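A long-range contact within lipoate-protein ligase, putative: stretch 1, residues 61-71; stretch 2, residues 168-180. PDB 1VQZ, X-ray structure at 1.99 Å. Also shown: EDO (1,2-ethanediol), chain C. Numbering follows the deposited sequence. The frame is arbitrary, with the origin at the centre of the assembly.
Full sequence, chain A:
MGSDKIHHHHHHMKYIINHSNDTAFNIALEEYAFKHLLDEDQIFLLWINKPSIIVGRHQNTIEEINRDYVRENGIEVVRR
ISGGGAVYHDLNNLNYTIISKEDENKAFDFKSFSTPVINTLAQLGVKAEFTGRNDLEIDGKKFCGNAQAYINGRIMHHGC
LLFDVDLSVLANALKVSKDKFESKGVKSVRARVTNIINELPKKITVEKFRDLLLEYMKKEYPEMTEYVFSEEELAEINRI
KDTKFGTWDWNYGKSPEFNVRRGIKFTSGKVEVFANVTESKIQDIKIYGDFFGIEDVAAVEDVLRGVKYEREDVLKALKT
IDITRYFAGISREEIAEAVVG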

# COMPACT_ATOMS: atom_id res chain seq x y z
N THR A 61 4.94 6.94 11.24
CA THR A 61 5.68 5.72 11.54
C THR A 61 6.15 5.67 12.98
O THR A 61 5.89 4.68 13.69
CB THR A 61 6.83 5.58 10.58
OG1 THR A 61 6.36 5.86 9.24
CG2 THR A 61 7.40 4.17 10.66
N ILE A 62 6.70 6.77 13.46
CA ILE A 62 7.27 6.83 14.80
C ILE A 62 6.23 6.56 15.87
O ILE A 62 6.53 6.01 16.93
CB ILE A 62 7.97 8.17 15.04
CG1 ILE A 62 8.93 8.09 16.24
CG2 ILE A 62 6.98 9.32 15.32
CD1 ILE A 62 10.02 7.15 16.06
N GLU A 63 4.98 6.91 15.57
CA GLU A 63 3.92 6.72 16.56
C GLU A 63 3.18 5.39 16.45
O GLU A 63 2.30 5.13 17.25
CB GLU A 63 2.92 7.84 16.40
CG GLU A 63 3.46 9.19 16.77
CD GLU A 63 4.01 9.21 18.19
OE1 GLU A 63 3.41 8.55 19.07
OE2 GLU A 63 5.05 9.87 18.41
N GLU A 64 3.54 4.58 15.45
CA GLU A 64 2.89 3.28 15.14
C GLU A 64 3.72 2.05 15.41
O GLU A 64 3.17 0.97 15.59
CB GLU A 64 2.55 3.17 13.67
CG GLU A 64 1.81 4.32 13.04
CD GLU A 64 0.57 4.71 13.80
OE1 GLU A 64 -0.21 3.80 14.16
OE2 GLU A 64 0.41 5.94 14.03
N ILE A 65 5.03 2.17 15.36
CA ILE A 65 5.93 1.03 15.50
C ILE A 65 6.46 0.83 16.93
O ILE A 65 6.94 1.79 17.58
CB ILE A 65 7.14 1.21 14.53
CG1 ILE A 65 6.66 1.24 13.09
CG2 ILE A 65 8.24 0.12 14.75
CD1 ILE A 65 6.02 -0.04 12.64
N ASN A 66 6.39 -0.41 17.40
CA ASN A 66 7.14 -0.81 18.58
C ASN A 66 8.61 -1.00 18.23
O ASN A 66 9.02 -2.08 17.79
CB ASN A 66 6.58 -2.10 19.17
CG ASN A 66 7.19 -2.43 20.51
OD1 ASN A 66 8.37 -2.24 20.71
ND2 ASN A 66 6.38 -2.97 21.42
N ARG A 67 9.35 0.10 18.41
CA ARG A 67 10.80 0.23 18.22
C ARG A 67 11.61 -0.95 18.75
O ARG A 67 12.42 -1.51 18.03
CB ARG A 67 11.30 1.47 18.99
CG ARG A 67 12.77 1.81 18.79
CD ARG A 67 13.22 2.93 19.74
NE ARG A 67 13.55 2.38 21.05
CZ ARG A 67 13.55 3.09 22.18
NH1 ARG A 67 13.25 4.38 22.16
NH2 ARG A 67 13.86 2.49 23.33
N ASP A 68 11.42 -1.28 20.02
CA ASP A 68 12.21 -2.31 20.63
C ASP A 68 11.88 -3.69 20.12
O ASP A 68 12.74 -4.51 20.03
CB ASP A 68 11.98 -2.33 22.13
CG ASP A 68 12.62 -1.17 22.82
OD1 ASP A 68 13.35 -0.38 22.16
OD2 ASP A 68 12.35 -1.08 24.02
N TYR A 69 10.62 -3.95 19.80
CA TYR A 69 10.29 -5.26 19.23
C TYR A 69 10.93 -5.47 17.87
O TYR A 69 11.52 -6.53 17.58
CB TYR A 69 8.79 -5.43 19.12
CG TYR A 69 8.39 -6.80 18.65
CD1 TYR A 69 8.29 -7.87 19.56
CD2 TYR A 69 8.12 -7.03 17.30
CE1 TYR A 69 7.92 -9.13 19.13
CE2 TYR A 69 7.75 -8.29 16.87
CZ TYR A 69 7.63 -9.33 17.78
OH TYR A 69 7.28 -10.56 17.33
N VAL A 70 10.81 -4.47 17.01
CA VAL A 70 11.33 -4.67 15.66
C VAL A 70 12.85 -4.73 15.71
O VAL A 70 13.45 -5.42 14.91
CB VAL A 70 10.80 -3.70 14.55
CG1 VAL A 70 9.29 -3.66 14.55
CG2 VAL A 70 11.40 -2.30 14.64
N ARG A 71 13.46 -4.01 16.64
CA ARG A 71 14.91 -4.04 16.75
C ARG A 71 15.39 -5.38 17.28
O ARG A 71 16.29 -5.97 16.72
CB ARG A 71 15.40 -2.92 17.68
CG ARG A 71 15.36 -1.56 17.07
CD ARG A 71 16.12 -0.52 17.94
NE ARG A 71 15.91 0.82 17.42
CZ ARG A 71 16.20 1.93 18.07
NH1 ARG A 71 16.72 1.89 19.29
NH2 ARG A 71 15.98 3.09 17.48
C1 EDO C . 9.06 1.25 21.42
O1 EDO C . 7.67 1.62 21.39
C2 EDO C . 9.55 0.49 22.65
O2 EDO C . 8.82 -0.73 22.89
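Stretch 2 (168-180) SVLANALKVSKDK

Two backbone hydrogen bonds fix stretch 2 on stretch 1. Asn-66 N donates to Ala-173 O at 2.8 Å, and Lys-175 N donates to Glu-64 O at 2.9 Å with a nearly straight N-H...O angle of 164°. They bracket the pair Ile-65 and Leu-174, whose CA atoms lie 4.5 Å apart in a single beta bridge. Leu-174 CA also approaches Glu-64 O, at 3.3 Å, in a CA-H...O contact. Both residues at the bridge are extended (phi/psi -96/132 for Ile-65, -106/150 for Leu-174), and the chains run in opposite senses, so that Glu-63 comes to lie beside Ser-177, with 5.1 Å between their CA atoms.

At that end the side chain of Glu-63 reaches across, and its OE1 lies 2.9 Å from Ser-177 OG, close enough for a hydrogen bond. Ser-177 OG in turn accepts from Asp-179 N at 3.0 Å. Glu-63 OE1 and Asp-179 OD2, two acceptors of like charge, are 3.4 Å apart without a hydrogen bond. Lys-175 NZ, 4.3 Å from Glu-63 OE1, places a positive charge nearby but beyond salt-bridge range. The lysine side chain lies along the backbone of stretch 1, its CE 3.1 Å from Ile-62 O and 3.2 Å from Ile-65 O. Water 1 adds a bridge, donating to Glu-64 OE1 and Lys-175 O, both at 3.1 Å, and accepting from Ser-177 N at 3.2 Å.

Beyond the bridge, each chain joins a helix. Stretch 2 enters the contact through helix 169-173, which Leu-174 ends by leaving helical geometry; stretch 1 passes into helix 67-71, capped by Asn-66, whose OD1 accepts from Tyr-69 N at 3.0 Å. The same OD1 accepts from O2 of the bound 1,2-ethanediol at 2.7 Å. The helix axes approach to 9.5 Å, with 130° between their N-to-C directions.

Tyr-69 fills much of the space between the helices. Its CA-to-CB bond points toward stretch 2, and one ring face is covered by Asn-172, whose CB lies 3.8 Å from the Tyr-69 ring centroid in a CH-pi contact and whose O lies 3.4 Å from Tyr-69 CG. Val-169 CG1 meets the ring edge, 3.8 Å from Tyr-69 OH. The small side chain of Ala-173 packs against Tyr-69 and Val-70, its CB 3.8 Å from Tyr-69 CD2 and 4.0 Å from Val-70 CG1. Nearer the bridge, Ile-65 CD1 touches Leu-174 CD2 at 4.0 Å. Altogether the two stretches bury 647 Å², summed over both sides.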

# COMPACT_ATOMS: atom_id res chain seq x y z
N SER A 168 0.89 -13.81 13.85
CA SER A 168 0.97 -13.35 15.24
C SER A 168 1.93 -12.17 15.46
O SER A 168 1.93 -11.58 16.54
CB SER A 168 1.38 -14.51 16.16
OG SER A 168 2.77 -14.78 16.05
N VAL A 169 2.73 -11.84 14.46
CA VAL A 169 3.80 -10.87 14.66
C VAL A 169 3.29 -9.42 14.66
O VAL A 169 3.66 -8.64 15.53
CB VAL A 169 4.93 -11.06 13.60
CG1 VAL A 169 6.09 -10.07 13.80
CG2 VAL A 169 5.42 -12.46 13.60
N LEU A 170 2.43 -9.07 13.71
CA LEU A 170 2.00 -7.68 13.54
C LEU A 170 1.57 -7.01 14.85
O LEU A 170 1.94 -5.87 15.12
CB LEU A 170 0.82 -7.57 12.53
CG LEU A 170 0.37 -6.14 12.18
CD1 LEU A 170 1.48 -5.37 11.43
CD2 LEU A 170 -0.91 -6.22 11.38
N ALA A 171 0.78 -7.72 15.67
CA ALA A 171 0.22 -7.10 16.87
C ALA A 171 1.34 -6.79 17.88
O ALA A 171 1.22 -5.84 18.65
CB ALA A 171 -0.83 -7.99 17.51
N ASN A 172 2.41 -7.59 17.86
CA ASN A 172 3.58 -7.37 18.72
C ASN A 172 4.48 -6.26 18.17
O ASN A 172 5.17 -5.61 18.94
CB ASN A 172 4.37 -8.68 18.94
CG ASN A 172 3.58 -9.74 19.72
OD1 ASN A 172 2.85 -9.42 20.65
ND2 ASN A 172 3.73 -11.00 19.34
N ALA A 173 4.46 -6.04 16.86
CA ALA A 173 5.37 -5.02 16.22
C ALA A 173 4.83 -3.60 16.21
O ALA A 173 5.57 -2.65 15.93
CB ALA A 173 5.75 -5.44 14.82
N LEU A 174 3.53 -3.46 16.49
CA LEU A 174 2.84 -2.16 16.45
C LEU A 174 2.61 -1.71 17.88
O LEU A 174 2.49 -2.52 18.75
CB LEU A 174 1.50 -2.29 15.71
CG LEU A 174 1.48 -2.60 14.19
CD1 LEU A 174 0.08 -2.48 13.63
CD2 LEU A 174 2.42 -1.72 13.41
N LYS A 175 2.57 -0.40 18.10
CA LYS A 175 2.20 0.18 19.38
C LYS A 175 0.99 1.11 19.26
O LYS A 175 0.61 1.55 18.17
CB LYS A 175 3.37 0.99 19.95
CG LYS A 175 3.84 2.15 19.05
CD LYS A 175 4.34 3.29 19.87
CE LYS A 175 5.41 4.12 19.16
NZ LYS A 175 5.94 5.20 20.06
N VAL A 176 0.41 1.42 20.40
CA VAL A 176 -0.61 2.47 20.52
C VAL A 176 0.06 3.80 20.90
O VAL A 176 0.67 3.91 21.99
CB VAL A 176 -1.70 2.06 21.56
CG1 VAL A 176 -2.76 3.15 21.72
CG2 VAL A 176 -2.35 0.74 21.12
N SER A 177 -0.02 4.79 20.00
CA SER A 177 0.43 6.17 20.26
C SER A 177 -0.14 6.74 21.56
O SER A 177 -1.29 6.49 21.92
CB SER A 177 0.00 7.12 19.12
OG SER A 177 0.50 8.45 19.35
N LYS A 178 0.66 7.56 22.25
CA LYS A 178 0.18 8.32 23.41
C LYS A 178 -0.63 9.54 22.98
O LYS A 178 -1.37 10.07 23.79
CB LYS A 178 1.34 8.76 24.32
N ASP A 179 -0.49 9.97 21.71
CA ASP A 179 -1.24 11.13 21.20
C ASP A 179 -2.75 10.87 21.15
O ASP A 179 -3.21 9.77 20.87
CB ASP A 179 -0.74 11.53 19.81
CG ASP A 179 0.77 11.65 19.74
OD1 ASP A 179 1.38 12.15 20.70
OD2 ASP A 179 1.35 11.24 18.70
N LYS A 180 -3.52 11.91 21.43
CA LYS A 180 -4.96 11.77 21.53
C LYS A 180 -5.57 11.71 20.13
O LYS A 180 -5.15 12.42 19.24
CB LYS A 180 -5.57 12.92 22.32
O HOH W 1 -1.08 3.98 17.12
O HOH W 2 0.24 1.04 15.41